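Local coordinates for triacylglycerol lipase (Clostridium botulinum, PDB 5AH1), which hydrolyses carboxylic esters, probably including those of synthetic polyesters, as a zinc-binding lipase of the alpha/beta-hydrolase type, at residues I36-I40 / G254-K259; V46-I52 / G102-L106; I221-I227 / D325-W331; D401-Y406 / Q414-M418. The contacts are given in a common frame with arbitrary orientation. Residue numbers count along the deposited sequence, not the author numbering.

Contact 1: I36-I40 / G254-K259; sequences IDNLI and GTITGK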
loop_
_atom_site.group_PDB
_atom_site.type_symbol
_atom_site.label_atom_id
_atom_site.label_comp_id
_atom_site.label_asym_id
_atom_site.label_seq_id
_atom_site.Cartn_x
_atom_site.Cartn_y
_atom_site.Cartn_z
ATOM N N ILE A 36 -12.804 -2.007 -21.504
ATOM C CA ILE A 36 -11.773 -0.978 -21.499
ATOM C C ILE A 36 -12.267 0.321 -22.149
ATOM O O ILE A 36 -11.960 1.410 -21.670
ATOM C CB ILE A 36 -10.466 -1.474 -22.174
ATOM C CG1 ILE A 36 -9.344 -0.443 -22.022
ATOM C CG2 ILE A 36 -10.684 -1.784 -23.641
ATOM C CD1 ILE A 36 -8.902 -0.218 -20.597
ATOM N N ASP A 37 -13.048 0.213 -23.222
ATOM C CA ASP A 37 -13.508 1.409 -23.925
ATOM C C ASP A 37 -14.375 2.282 -23.019
ATOM O O ASP A 37 -14.188 3.495 -22.951
ATOM C CB ASP A 37 -14.265 1.045 -25.201
ATOM C CG ASP A 37 -13.385 0.350 -26.217
ATOM O OD1 ASP A 37 -12.153 0.578 -26.212
ATOM O OD2 ASP A 37 -13.921 -0.438 -27.017
ATOM N N ASN A 38 -15.316 1.666 -22.318
ATOM C CA ASN A 38 -16.188 2.412 -21.424
ATOM C C ASN A 38 -15.434 3.022 -20.247
ATOM O O ASN A 38 -15.776 4.101 -19.779
ATOM C CB ASN A 38 -17.320 1.514 -20.929
ATOM C CG ASN A 38 -18.423 1.351 -21.954
ATOM O OD1 ASN A 38 -18.608 2.199 -22.833
ATOM N ND2 ASN A 38 -19.170 0.259 -21.844
ATOM N N LEU A 39 -14.400 2.342 -19.779
ATOM C CA LEU A 39 -13.559 2.898 -18.720
ATOM C C LEU A 39 -12.827 4.134 -19.114
ATOM O O LEU A 39 -12.844 5.127 -18.391
ATOM C CB LEU A 39 -12.516 1.872 -18.281
ATOM C CG LEU A 39 -13.123 0.666 -17.605
ATOM C CD1 LEU A 39 -12.051 -0.184 -16.926
ATOM C CD2 LEU A 39 -14.127 1.141 -16.618
ATOM N N ILE A 40 -12.135 4.047 -20.235
ATOM C CA ILE A 40 -11.413 5.177 -20.768
ATOM C C ILE A 40 -12.387 6.324 -20.969
ATOM O O ILE A 40 -12.087 7.469 -20.645
ATOM C CB ILE A 40 -10.746 4.798 -22.105
ATOM C CG1 ILE A 40 -9.622 3.784 -21.865
ATOM C CG2 ILE A 40 -10.225 6.035 -22.848
ATOM C CD1 ILE A 40 -8.463 4.312 -21.057
ATOM N N GLY A 254 -4.828 1.600 -17.364
ATOM C CA GLY A 254 -5.031 2.132 -18.697
ATOM C C GLY A 254 -5.577 3.551 -18.722
ATOM O O GLY A 254 -5.298 4.281 -19.671
ATOM N N THR A 255 -6.353 3.950 -17.710
ATOM C CA THR A 255 -6.870 5.320 -17.671
ATOM C C THR A 255 -5.730 6.301 -17.450
ATOM O O THR A 255 -5.867 7.487 -17.731
ATOM C CB THR A 255 -7.959 5.546 -16.576
ATOM O OG1 THR A 255 -7.386 5.482 -15.260
ATOM C CG2 THR A 255 -9.081 4.532 -16.716
ATOM N N ILE A 256 -4.608 5.795 -16.943
ATOM C CA ILE A 256 -3.417 6.601 -16.723
ATOM C C ILE A 256 -2.458 6.506 -17.902
ATOM O O ILE A 256 -1.962 7.522 -18.377
ATOM C CB ILE A 256 -2.694 6.173 -15.429
ATOM C CG1 ILE A 256 -3.626 6.349 -14.230
ATOM C CG2 ILE A 256 -1.409 6.959 -15.235
ATOM C CD1 ILE A 256 -4.200 7.733 -14.081
ATOM N N THR A 257 -2.193 5.297 -18.388
ATOM C CA THR A 257 -1.216 5.138 -19.465
ATOM C C THR A 257 -1.781 5.552 -20.817
ATOM O O THR A 257 -1.029 5.948 -21.710
ATOM C CB THR A 257 -0.733 3.675 -19.601
ATOM O OG1 THR A 257 -1.839 2.820 -19.901
ATOM C CG2 THR A 257 -0.084 3.207 -18.320
ATOM N N GLY A 258 -3.104 5.475 -20.952
ATOM C CA GLY A 258 -3.751 5.488 -22.256
ATOM C C GLY A 258 -4.023 4.048 -22.667
ATOM O O GLY A 258 -3.269 3.156 -22.284
ATOM N N LYS A 259 -5.081 3.801 -23.438
ATOM C CA LYS A 259 -5.529 2.423 -23.659
ATOM C C LYS A 259 -4.573 1.615 -24.531
ATOM O O LYS A 259 -4.518 0.387 -24.438
ATOM C CB LYS A 259 -6.948 2.374 -24.243
ATOM C CG LYS A 259 -7.068 2.683 -25.729
ATOM C CD LYS A 259 -8.436 2.266 -26.274
ATOM C CE LYS A 259 -9.568 2.937 -25.522
ATOM N NZ LYS A 259 -10.880 2.759 -26.201
HETATM O O HOH W 1 -12.502 4.786 -24.821
#
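Here an ion pair ties a short helix to the end of a longer one, and K259 supplies it. Its NZ donates to D37 OD1 at 2.5 Å, a short salt bridge, and a water adds a second link by accepting from K259 NZ at 2.9 Å and donating to D37 O at 2.8 Å. The lysine can reach across because G258, with a positive phi of 97°, ends helix 242-257 and turns the chain out of it. The contact thus joins helix 36-42, the first in the chain, to the C-terminal end of helix 242-257. Van der Waals contacts lie beside the charges. I40 CD1 rests 3.5 Å from G254 O and 3.9 Å from T255 CA, while I40 CG1 meets the aliphatic part of the lysine at K259 CE, 3.8 Å away. I36 CG1 approaches K259 CB at 4.3 Å. A CB on G254 would lie a tight 3.4 Å from I36 CD1. T255 OG1 turns back to V252 O, and T255 CG2 lies 4.2 Å from L39 O.

Contact 2: V46-I52 / G102-L106; sequences VKSEEDI and GVVDL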
loop_
_atom_site.group_PDB
_atom_site.type_symbol
_atom_site.label_atom_id
_atom_site.label_comp_id
_atom_site.label_asym_id
_atom_site.label_seq_id
_atom_site.Cartn_x
_atom_site.Cartn_y
_atom_site.Cartn_z
ATOM N N VAL A 46 -5.748 12.786 -17.531
ATOM C CA VAL A 46 -4.512 13.062 -16.806
ATOM C C VAL A 46 -4.159 14.538 -16.987
ATOM O O VAL A 46 -4.252 15.062 -18.087
ATOM C CB VAL A 46 -3.364 12.184 -17.337
ATOM C CG1 VAL A 46 -2.016 12.639 -16.787
ATOM C CG2 VAL A 46 -3.620 10.717 -17.000
ATOM N N LYS A 47 -3.760 15.202 -15.907
ATOM C CA LYS A 47 -3.477 16.637 -15.949
ATOM C C LYS A 47 -1.988 16.924 -16.004
ATOM O O LYS A 47 -1.173 16.119 -15.572
ATOM C CB LYS A 47 -4.040 17.335 -14.711
ATOM C CG LYS A 47 -5.492 17.054 -14.411
ATOM C CD LYS A 47 -5.919 17.792 -13.154
ATOM C CE LYS A 47 -7.155 17.169 -12.534
ATOM N NZ LYS A 47 -8.309 17.192 -13.473
ATOM N N SER A 48 -1.638 18.096 -16.516
ATOM C CA SER A 48 -0.268 18.574 -16.468
ATOM C C SER A 48 0.089 18.909 -15.028
ATOM O O SER A 48 -0.790 19.144 -14.198
ATOM C CB SER A 48 -0.128 19.835 -17.309
ATOM O OG SER A 48 -0.825 20.907 -16.699
ATOM N N GLU A 49 1.383 18.958 -14.746
ATOM C CA GLU A 49 1.848 19.365 -13.436
ATOM C C GLU A 49 1.328 20.763 -13.123
ATOM O O GLU A 49 0.931 21.048 -11.997
ATOM C CB GLU A 49 3.374 19.326 -13.373
ATOM C CG GLU A 49 3.937 19.719 -12.029
ATOM C CD GLU A 49 5.395 19.329 -11.866
ATOM O OE1 GLU A 49 6.078 19.129 -12.892
ATOM O OE2 GLU A 49 5.862 19.225 -10.709
ATOM N N GLU A 50 1.330 21.650 -14.117
ATOM C CA GLU A 50 0.809 23.001 -13.909
ATOM C C GLU A 50 -0.632 22.943 -13.415
ATOM O O GLU A 50 -1.009 23.632 -12.463
ATOM C CB GLU A 50 0.868 23.833 -15.194
ATOM C CG GLU A 50 0.387 25.272 -15.006
ATOM C CD GLU A 50 0.246 26.041 -16.304
ATOM O OE1 GLU A 50 0.033 25.417 -17.367
ATOM O OE2 GLU A 50 0.344 27.282 -16.251
ATOM N N ASP A 51 -1.439 22.113 -14.062
ATOM C CA ASP A 51 -2.858 22.032 -13.708
ATOM C C ASP A 51 -3.095 21.366 -12.353
ATOM O O ASP A 51 -4.012 21.756 -11.629
ATOM C CB ASP A 51 -3.662 21.330 -14.809
ATOM C CG ASP A 51 -3.932 22.242 -16.005
ATOM O OD1 ASP A 51 -3.660 23.459 -15.908
ATOM O OD2 ASP A 51 -4.429 21.751 -17.038
ATOM N N ILE A 52 -2.284 20.374 -11.996
ATOM C CA ILE A 52 -2.358 19.831 -10.645
ATOM C C ILE A 52 -2.088 20.959 -9.645
ATOM O O ILE A 52 -2.796 21.092 -8.651
ATOM C CB ILE A 52 -1.366 18.670 -10.410
ATOM C CG1 ILE A 52 -1.768 17.434 -11.226
ATOM C CG2 ILE A 52 -1.261 18.334 -8.915
ATOM C CD1 ILE A 52 -3.042 16.713 -10.764
ATOM N N GLY A 102 2.179 11.268 -9.155
ATOM C CA GLY A 102 1.737 11.318 -10.537
ATOM C C GLY A 102 2.643 12.149 -11.423
ATOM O O GLY A 102 3.789 11.773 -11.680
ATOM N N VAL A 103 2.123 13.283 -11.890
ATOM C CA VAL A 103 2.926 14.239 -12.654
ATOM C C VAL A 103 3.730 15.165 -11.754
ATOM O O VAL A 103 4.535 15.958 -12.249
ATOM C CB VAL A 103 2.066 15.086 -13.601
ATOM C CG1 VAL A 103 1.408 14.196 -14.642
ATOM C CG2 VAL A 103 1.033 15.907 -12.836
ATOM N N VAL A 104 3.503 15.074 -10.443
ATOM C CA VAL A 104 4.337 15.764 -9.463
ATOM C C VAL A 104 5.239 14.729 -8.804
ATOM O O VAL A 104 4.759 13.746 -8.298
ATOM C CB VAL A 104 3.493 16.472 -8.393
ATOM C CG1 VAL A 104 4.389 17.114 -7.327
ATOM C CG2 VAL A 104 2.565 17.507 -9.035
ATOM N N ASP A 105 6.546 14.940 -8.818
ATOM C CA ASP A 105 7.477 13.957 -8.271
ATOM C C ASP A 105 7.674 14.233 -6.777
ATOM O O ASP A 105 8.534 15.035 -6.400
ATOM C CB ASP A 105 8.797 14.015 -9.045
ATOM C CG ASP A 105 9.754 12.897 -8.663
ATOM O OD1 ASP A 105 9.521 12.221 -7.640
ATOM O OD2 ASP A 105 10.747 12.684 -9.380
ATOM N N LEU A 106 6.853 13.604 -5.936
ATOM C CA LEU A 106 6.879 13.902 -4.502
ATOM C C LEU A 106 8.242 13.622 -3.881
ATOM O O LEU A 106 8.703 14.403 -3.040
ATOM C CB LEU A 106 5.800 13.107 -3.763
ATOM C CG LEU A 106 4.348 13.497 -4.019
ATOM C CD1 LEU A 106 3.417 12.499 -3.374
ATOM C CD2 LEU A 106 4.062 14.899 -3.497
HETATM O O HOH W 2 7.651 17.245 -10.203
#
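The backbones come closest where a helix starts: the CA atoms of E49 and V103 are 5.3 Å apart. Residues 46-48 run extended into helix 49-54, and S48 is its N-cap, with S48 OG accepting from D51 N at 3.0 Å, while S48 O accepts from I52 N at 2.9 Å in the first helical turn. Opposite, 102-105 is irregular; G102 has positive phi, and D105 in turn is the N-cap of helix 106-112. The case illustrates how one valine can fill the angle between a helix start and the chain leading into it. V103 CG1 lies 3.4 Å from K47 O and 4.3 Å from V46 CG1, and V103 CG2 lies 3.6 Å from I52 CG1. V104 CG2 extends the apolar patch, 3.9 Å from I52 CG2 and 4.0 Å from E49 CG. The polar link is indirect: a water donates to E49 OE2 at 2.7 Å and accepts from D105 N at 2.9 Å, while D105 OD2 forms a salt bridge with R91. Helix 49-54 is thereby laid on the loop between strand 80-83 and helix 106-112, whose first residue, L106, packs on K437 and Y440 of helix 437-448.

Contact 3: I221-I227 / D325-W331; sequences IHSVSTI and DVYYFSW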
loop_
_atom_site.group_PDB
_atom_site.type_symbol
_atom_site.label_atom_id
_atom_site.label_comp_id
_atom_site.label_asym_id
_atom_site.label_seq_id
_atom_site.Cartn_x
_atom_site.Cartn_y
_atom_site.Cartn_z
ATOM N N ILE A 221 13.390 0.581 12.134
ATOM C CA ILE A 221 12.208 1.325 11.723
ATOM C C ILE A 221 11.741 2.219 12.872
ATOM O O ILE A 221 11.397 1.728 13.940
ATOM C CB ILE A 221 11.067 0.374 11.326
ATOM C CG1 ILE A 221 11.565 -0.696 10.331
ATOM C CG2 ILE A 221 9.934 1.186 10.784
ATOM C CD1 ILE A 221 12.197 -0.158 9.072
ATOM N N HIS A 222 11.772 3.530 12.666
ATOM C CA HIS A 222 11.320 4.448 13.702
ATOM C C HIS A 222 9.809 4.654 13.679
ATOM O O HIS A 222 9.178 4.786 14.731
ATOM C CB HIS A 222 12.032 5.794 13.576
ATOM C CG HIS A 222 11.949 6.626 14.807
ATOM N ND1 HIS A 222 12.199 6.117 16.062
ATOM C CD2 HIS A 222 11.667 7.939 14.977
ATOM C CE1 HIS A 222 12.076 7.083 16.953
ATOM N NE2 HIS A 222 11.736 8.190 16.322
ATOM N N SER A 223 9.231 4.708 12.484
ATOM C CA SER A 223 7.802 4.848 12.340
ATOM C C SER A 223 7.297 4.121 11.118
ATOM O O SER A 223 8.010 3.935 10.139
ATOM C CB SER A 223 7.407 6.326 12.259
ATOM O OG SER A 223 7.781 6.907 11.026
ATOM N N VAL A 224 6.031 3.743 11.221
ATOM C CA VAL A 224 5.249 3.121 10.163
ATOM C C VAL A 224 3.989 3.957 9.981
ATOM O O VAL A 224 3.230 4.151 10.924
ATOM C CB VAL A 224 4.862 1.683 10.568
ATOM C CG1 VAL A 224 3.713 1.124 9.718
ATOM C CG2 VAL A 224 6.078 0.794 10.497
ATOM N N SER A 225 3.789 4.479 8.774
ATOM C CA SER A 225 2.611 5.266 8.444
ATOM C C SER A 225 1.861 4.578 7.321
ATOM O O SER A 225 2.436 4.345 6.251
ATOM C CB SER A 225 2.997 6.669 7.987
ATOM O OG SER A 225 3.592 7.423 9.018
ATOM N N THR A 226 0.595 4.243 7.576
ATOM C CA THR A 226 -0.277 3.665 6.552
ATOM C C THR A 226 -1.246 4.734 6.069
ATOM O O THR A 226 -1.737 5.540 6.853
ATOM C CB THR A 226 -1.021 2.386 7.045
ATOM O OG1 THR A 226 -2.063 2.711 7.976
ATOM C CG2 THR A 226 -0.064 1.411 7.678
ATOM N N ILE A 227 -1.466 4.762 4.754
ATOM C CA ILE A 227 -2.338 5.732 4.108
ATOM C C ILE A 227 -3.271 4.944 3.192
ATOM O O ILE A 227 -2.820 4.277 2.269
ATOM C CB ILE A 227 -1.535 6.774 3.290
ATOM C CG1 ILE A 227 -0.490 7.489 4.148
ATOM C CG2 ILE A 227 -2.496 7.769 2.644
ATOM C CD1 ILE A 227 0.360 8.481 3.342
ATOM N N ASP A 325 8.520 -0.400 20.175
ATOM C CA ASP A 325 9.503 0.664 19.985
ATOM C C ASP A 325 9.351 1.417 18.659
ATOM O O ASP A 325 10.263 2.120 18.246
ATOM C CB ASP A 325 10.908 0.072 20.114
ATOM C CG ASP A 325 11.197 -1.063 19.123
ATOM O OD1 ASP A 325 10.276 -1.723 18.580
ATOM O OD2 ASP A 325 12.401 -1.311 18.898
ATOM N N VAL A 326 8.191 1.274 18.010
ATOM C CA VAL A 326 7.917 1.910 16.736
ATOM C C VAL A 326 6.647 2.754 16.858
ATOM O O VAL A 326 5.660 2.326 17.476
ATOM C CB VAL A 326 7.729 0.810 15.635
ATOM C CG1 VAL A 326 7.377 1.419 14.281
ATOM C CG2 VAL A 326 8.968 -0.067 15.530
ATOM N N TYR A 327 6.665 3.936 16.249
ATOM C CA TYR A 327 5.461 4.760 16.154
ATOM C C TYR A 327 4.625 4.319 14.960
ATOM O O TYR A 327 5.160 4.149 13.879
ATOM C CB TYR A 327 5.838 6.240 15.978
ATOM C CG TYR A 327 6.521 6.873 17.157
ATOM C CD1 TYR A 327 5.791 7.400 18.199
ATOM C CD2 TYR A 327 7.908 6.963 17.210
ATOM C CE1 TYR A 327 6.430 8.011 19.272
ATOM C CE2 TYR A 327 8.548 7.540 18.271
ATOM C CZ TYR A 327 7.809 8.057 19.296
ATOM O OH TYR A 327 8.458 8.648 20.355
ATOM N N TYR A 328 3.320 4.193 15.147
ATOM C CA TYR A 328 2.414 3.821 14.062
ATOM C C TYR A 328 1.382 4.918 13.862
ATOM O O TYR A 328 0.762 5.394 14.812
ATOM C CB TYR A 328 1.717 2.471 14.340
ATOM C CG TYR A 328 2.665 1.298 14.333
ATOM C CD1 TYR A 328 3.392 0.954 15.452
ATOM C CD2 TYR A 328 2.798 0.495 13.207
ATOM C CE1 TYR A 328 4.285 -0.103 15.443
ATOM C CE2 TYR A 328 3.675 -0.559 13.193
ATOM C CZ TYR A 328 4.393 -0.884 14.315
ATOM O OH TYR A 328 5.294 -1.918 14.350
ATOM N N PHE A 329 1.237 5.331 12.611
ATOM C CA PHE A 329 0.251 6.324 12.202
ATOM C C PHE A 329 -0.612 5.742 11.127
ATOM O O PHE A 329 -0.104 5.120 10.215
ATOM C CB PHE A 329 0.954 7.583 11.669
ATOM C CG PHE A 329 1.826 8.237 12.691
ATOM C CD1 PHE A 329 1.291 9.138 13.613
ATOM C CD2 PHE A 329 3.172 7.923 12.768
ATOM C CE1 PHE A 329 2.083 9.724 14.571
ATOM C CE2 PHE A 329 3.962 8.496 13.728
ATOM C CZ PHE A 329 3.424 9.389 14.638
ATOM N N SER A 330 -1.898 6.026 11.190
ATOM C CA SER A 330 -2.814 5.620 10.127
ATOM C C SER A 330 -3.633 6.797 9.635
ATOM O O SER A 330 -4.125 7.616 10.425
ATOM C CB SER A 330 -3.754 4.525 10.608
ATOM O OG SER A 330 -4.447 4.978 11.753
ATOM N N TRP A 331 -3.763 6.862 8.313
ATOM C CA TRP A 331 -4.549 7.855 7.603
ATOM C C TRP A 331 -5.631 7.156 6.794
ATOM O O TRP A 331 -5.354 6.189 6.069
ATOM C CB TRP A 331 -3.640 8.659 6.683
ATOM C CG TRP A 331 -2.596 9.421 7.427
ATOM C CD1 TRP A 331 -1.353 8.990 7.768
ATOM C CD2 TRP A 331 -2.725 10.748 7.955
ATOM N NE1 TRP A 331 -0.693 9.971 8.469
ATOM C CE2 TRP A 331 -1.509 11.065 8.592
ATOM C CE3 TRP A 331 -3.754 11.697 7.949
ATOM C CZ2 TRP A 331 -1.287 12.300 9.210
ATOM C CZ3 TRP A 331 -3.541 12.907 8.560
ATOM C CH2 TRP A 331 -2.312 13.210 9.176
HETATM O O HOH W 3 12.393 3.662 17.413
HETATM O O HOH W 4 -4.381 3.579 6.563
#
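I221 opens the segment with its carbonyl O 3.4 Å from V326 CG2, and its CG2 meets V326 CG1 at 4.3 Å. At H222 the chain kinks; its O accepts from Y327 N (3.1 Å), its imidazole face receives the edge of the Y327 ring in a T-shaped pair with centroids 5.3 Å apart, and a water joins H222 ND1 to D325 O, 2.8 Å from each. From S223 onward the pairing is that of regular parallel strands, with axes 10° apart. S223 faces Y327 with CA atoms 4.5 Å apart, while S223 OG bonds to H177. V224 uses both its N and its O: V224 N donates to Y327 O at 2.8 Å, and F329 N donates to V224 O at 2.9 Å. V224 CB also lies 3.6 Å from Y328 CD2. S225 sits opposite F329, and S225 OG is hydrogen-bonded to Y443 OH. T226 repeats the pattern, T226 N to F329 O (2.9 Å) and T226 O from W331 N (2.8 Å). I227 CG1 ends the walk 4.0 Å from W331 CD1. Strand 221-227 lies between 327-331 and 176-181, the latter running into a probable nucleophile elbow, in the parallel sheet of an alpha/beta-hydrolase. Helix 437-448 covers the face of S223, I227 and F329, and helix 183-197 that of V224 and Y328.

Contact 4: D401-Y406 / Q414-M418; sequences DVIEQY and QWNAM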
loop_
_atom_site.group_PDB
_atom_site.type_symbol
_atom_site.label_atom_id
_atom_site.label_comp_id
_atom_site.label_asym_id
_atom_site.label_seq_id
_atom_site.Cartn_x
_atom_site.Cartn_y
_atom_site.Cartn_z
ATOM N N ASP A 401 -3.325 -5.153 18.538
ATOM C CA ASP A 401 -2.790 -3.789 18.501
ATOM C C ASP A 401 -3.769 -2.809 19.124
ATOM O O ASP A 401 -4.995 -2.964 19.017
ATOM C CB ASP A 401 -2.537 -3.344 17.062
ATOM C CG ASP A 401 -1.344 -4.023 16.403
ATOM O OD1 ASP A 401 -0.713 -4.932 16.989
ATOM O OD2 ASP A 401 -1.020 -3.593 15.274
ATOM N N VAL A 402 -3.225 -1.789 19.786
ATOM C CA VAL A 402 -4.028 -0.704 20.324
ATOM C C VAL A 402 -4.158 0.369 19.258
ATOM O O VAL A 402 -3.165 0.739 18.616
ATOM C CB VAL A 402 -3.384 -0.147 21.605
ATOM C CG1 VAL A 402 -4.094 1.131 22.085
ATOM C CG2 VAL A 402 -3.422 -1.205 22.689
ATOM N N ILE A 403 -5.376 0.877 19.106
ATOM C CA ILE A 403 -5.677 2.001 18.225
ATOM C C ILE A 403 -6.391 3.074 19.022
ATOM O O ILE A 403 -7.392 2.799 19.679
ATOM C CB ILE A 403 -6.597 1.566 17.045
ATOM C CG1 ILE A 403 -5.987 0.391 16.276
ATOM C CG2 ILE A 403 -6.896 2.743 16.112
ATOM C CD1 ILE A 403 -6.938 -0.230 15.268
ATOM N N GLU A 404 -5.878 4.297 18.964
ATOM C CA GLU A 404 -6.572 5.438 19.550
ATOM C C GLU A 404 -6.581 6.566 18.546
ATOM O O GLU A 404 -5.616 6.761 17.809
ATOM C CB GLU A 404 -5.860 5.938 20.798
ATOM C CG GLU A 404 -5.717 4.953 21.933
ATOM C CD GLU A 404 -4.953 5.572 23.115
ATOM O OE1 GLU A 404 -4.823 6.824 23.160
ATOM O OE2 GLU A 404 -4.472 4.820 23.990
ATOM N N GLN A 405 -7.665 7.327 18.529
ATOM C CA GLN A 405 -7.709 8.515 17.699
ATOM C C GLN A 405 -6.707 9.534 18.231
ATOM O O GLN A 405 -6.566 9.713 19.441
ATOM C CB GLN A 405 -9.125 9.096 17.622
ATOM C CG GLN A 405 -10.183 8.127 17.053
ATOM C CD GLN A 405 -9.863 7.599 15.648
ATOM O OE1 GLN A 405 -9.701 8.369 14.695
ATOM N NE2 GLN A 405 -9.800 6.272 15.516
ATOM N N TYR A 406 -5.990 10.173 17.320
ATOM C CA TYR A 406 -4.989 11.155 17.681
ATOM C C TYR A 406 -5.613 12.232 18.551
ATOM O O TYR A 406 -6.692 12.737 18.248
ATOM C CB TYR A 406 -4.409 11.762 16.411
ATOM C CG TYR A 406 -3.344 12.788 16.664
ATOM C CD1 TYR A 406 -2.066 12.410 17.055
ATOM C CD2 TYR A 406 -3.609 14.130 16.501
ATOM C CE1 TYR A 406 -1.090 13.348 17.296
ATOM C CE2 TYR A 406 -2.640 15.078 16.734
ATOM C CZ TYR A 406 -1.376 14.680 17.123
ATOM O OH TYR A 406 -0.401 15.622 17.359
ATOM N N GLN A 414 1.766 1.855 19.318
ATOM C CA GLN A 414 0.350 1.700 19.049
ATOM C C GLN A 414 -0.026 2.607 17.878
ATOM O O GLN A 414 0.780 3.429 17.440
ATOM C CB GLN A 414 -0.463 2.018 20.301
ATOM C CG GLN A 414 -0.330 3.429 20.817
ATOM C CD GLN A 414 -1.108 3.574 22.099
ATOM O OE1 GLN A 414 -0.830 2.899 23.082
ATOM N NE2 GLN A 414 -2.122 4.407 22.080
ATOM N N TRP A 415 -1.243 2.462 17.382
ATOM C CA TRP A 415 -1.727 3.243 16.248
ATOM C C TRP A 415 -2.288 4.594 16.677
ATOM O O TRP A 415 -3.214 4.665 17.478
ATOM C CB TRP A 415 -2.805 2.451 15.495
ATOM C CG TRP A 415 -2.226 1.243 14.861
ATOM C CD1 TRP A 415 -2.069 0.012 15.425
ATOM C CD2 TRP A 415 -1.621 1.180 13.574
ATOM N NE1 TRP A 415 -1.416 -0.827 14.560
ATOM C CE2 TRP A 415 -1.151 -0.141 13.400
ATOM C CE3 TRP A 415 -1.481 2.090 12.523
ATOM C CZ2 TRP A 415 -0.501 -0.541 12.241
ATOM C CZ3 TRP A 415 -0.838 1.701 11.378
ATOM C CH2 TRP A 415 -0.366 0.387 11.230
ATOM N N ASN A 416 -1.726 5.634 16.085
ATOM C CA ASN A 416 -2.180 7.011 16.233
ATOM C C ASN A 416 -3.034 7.230 14.981
ATOM O O ASN A 416 -2.510 7.450 13.886
ATOM C CB ASN A 416 -1.006 7.984 16.279
ATOM C CG ASN A 416 -0.109 7.769 17.479
ATOM O OD1 ASN A 416 -0.199 8.498 18.465
ATOM N ND2 ASN A 416 0.793 6.813 17.396
ATOM N N ALA A 417 -4.351 7.098 15.143
ATOM C CA ALA A 417 -5.297 7.206 14.034
ATOM C C ALA A 417 -5.583 8.684 13.772
ATOM O O ALA A 417 -6.199 9.372 14.583
ATOM C CB ALA A 417 -6.576 6.420 14.328
ATOM N N MET A 418 -5.079 9.171 12.641
ATOM C CA MET A 418 -5.018 10.605 12.385
ATOM C C MET A 418 -6.341 11.121 11.797
ATOM O O MET A 418 -7.196 10.336 11.382
ATOM C CB MET A 418 -3.804 10.904 11.486
ATOM C CG MET A 418 -2.501 10.377 12.073
ATOM S SD MET A 418 -2.088 11.114 13.681
ATOM C CE MET A 418 -1.667 12.790 13.204
HETATM O O HOH W 5 -8.651 8.165 11.967
#
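Parallel neighbours usually need a long crossover, often through a helix, yet these two strands are linked by a short loop without helix or strand: just seven residues separate the segments. The register is nevertheless regular. W415 N donates to V402 O (2.9 Å), E404 N to W415 O (3.1 Å), A417 N to E404 O (3.0 Å) and Y406 N to A417 O (2.9 Å), so E404 bonds to both W415 and A417, with V402 and Y406 adding the outer bonds, the normal parallel pattern. The short strand axes are 30° apart, a clear twist, and CA distances vary from 4.6 Å for I403 with W415 to 5.7 Å for E404 with N416. Side chains clamp both ends. The indole NE1 of W415 donates to D401 OD2 at 2.9 Å, while Y406 carries a Met-aromatic contact, with M418 SD 4.2 Å from its ring centroid and M418 CE over the ring face at 3.9 Å, a CH-pi approach. On one face I403 CG2 touches A417 CB (4.1 Å); on the other, Q414 NE2 donates to E404 OE2 at 3.1 Å, and N416 turns its amide to Y328 O and K411 O. In this alpha/beta-hydrolase sheet, 403-405 is an outermost strand. It is held by backbone hydrogen bonds, to which polar side-chain bonds, ring contacts and the packing of I403 on W415 and A417 add.

Overall arrangement
The four contacts sample one fold from its core to its surface. Contact 3 is the buried one, pairing two interior strands of the parallel sheet; contact 4 continues that sheet outward to its edge and touches contact 3 directly, since strands 327-331 and 415-417 are neighbours there, with Y328 O 2.8 Å from N416 N. Contacts 1 and 2 instead lie toward the periphery, where helices 36-42 and 49-54, successive in the chain, pack on the end of helix 242-257 and on the loop before helix 106-112; they touch where V46 CG2 lies 3.9 Å from I256 O. Chemistry follows place: repeated backbone hydrogen bonds in contacts 3 and 4, a salt bridge in contact 1, apolar packing with a bridging water in contact 2.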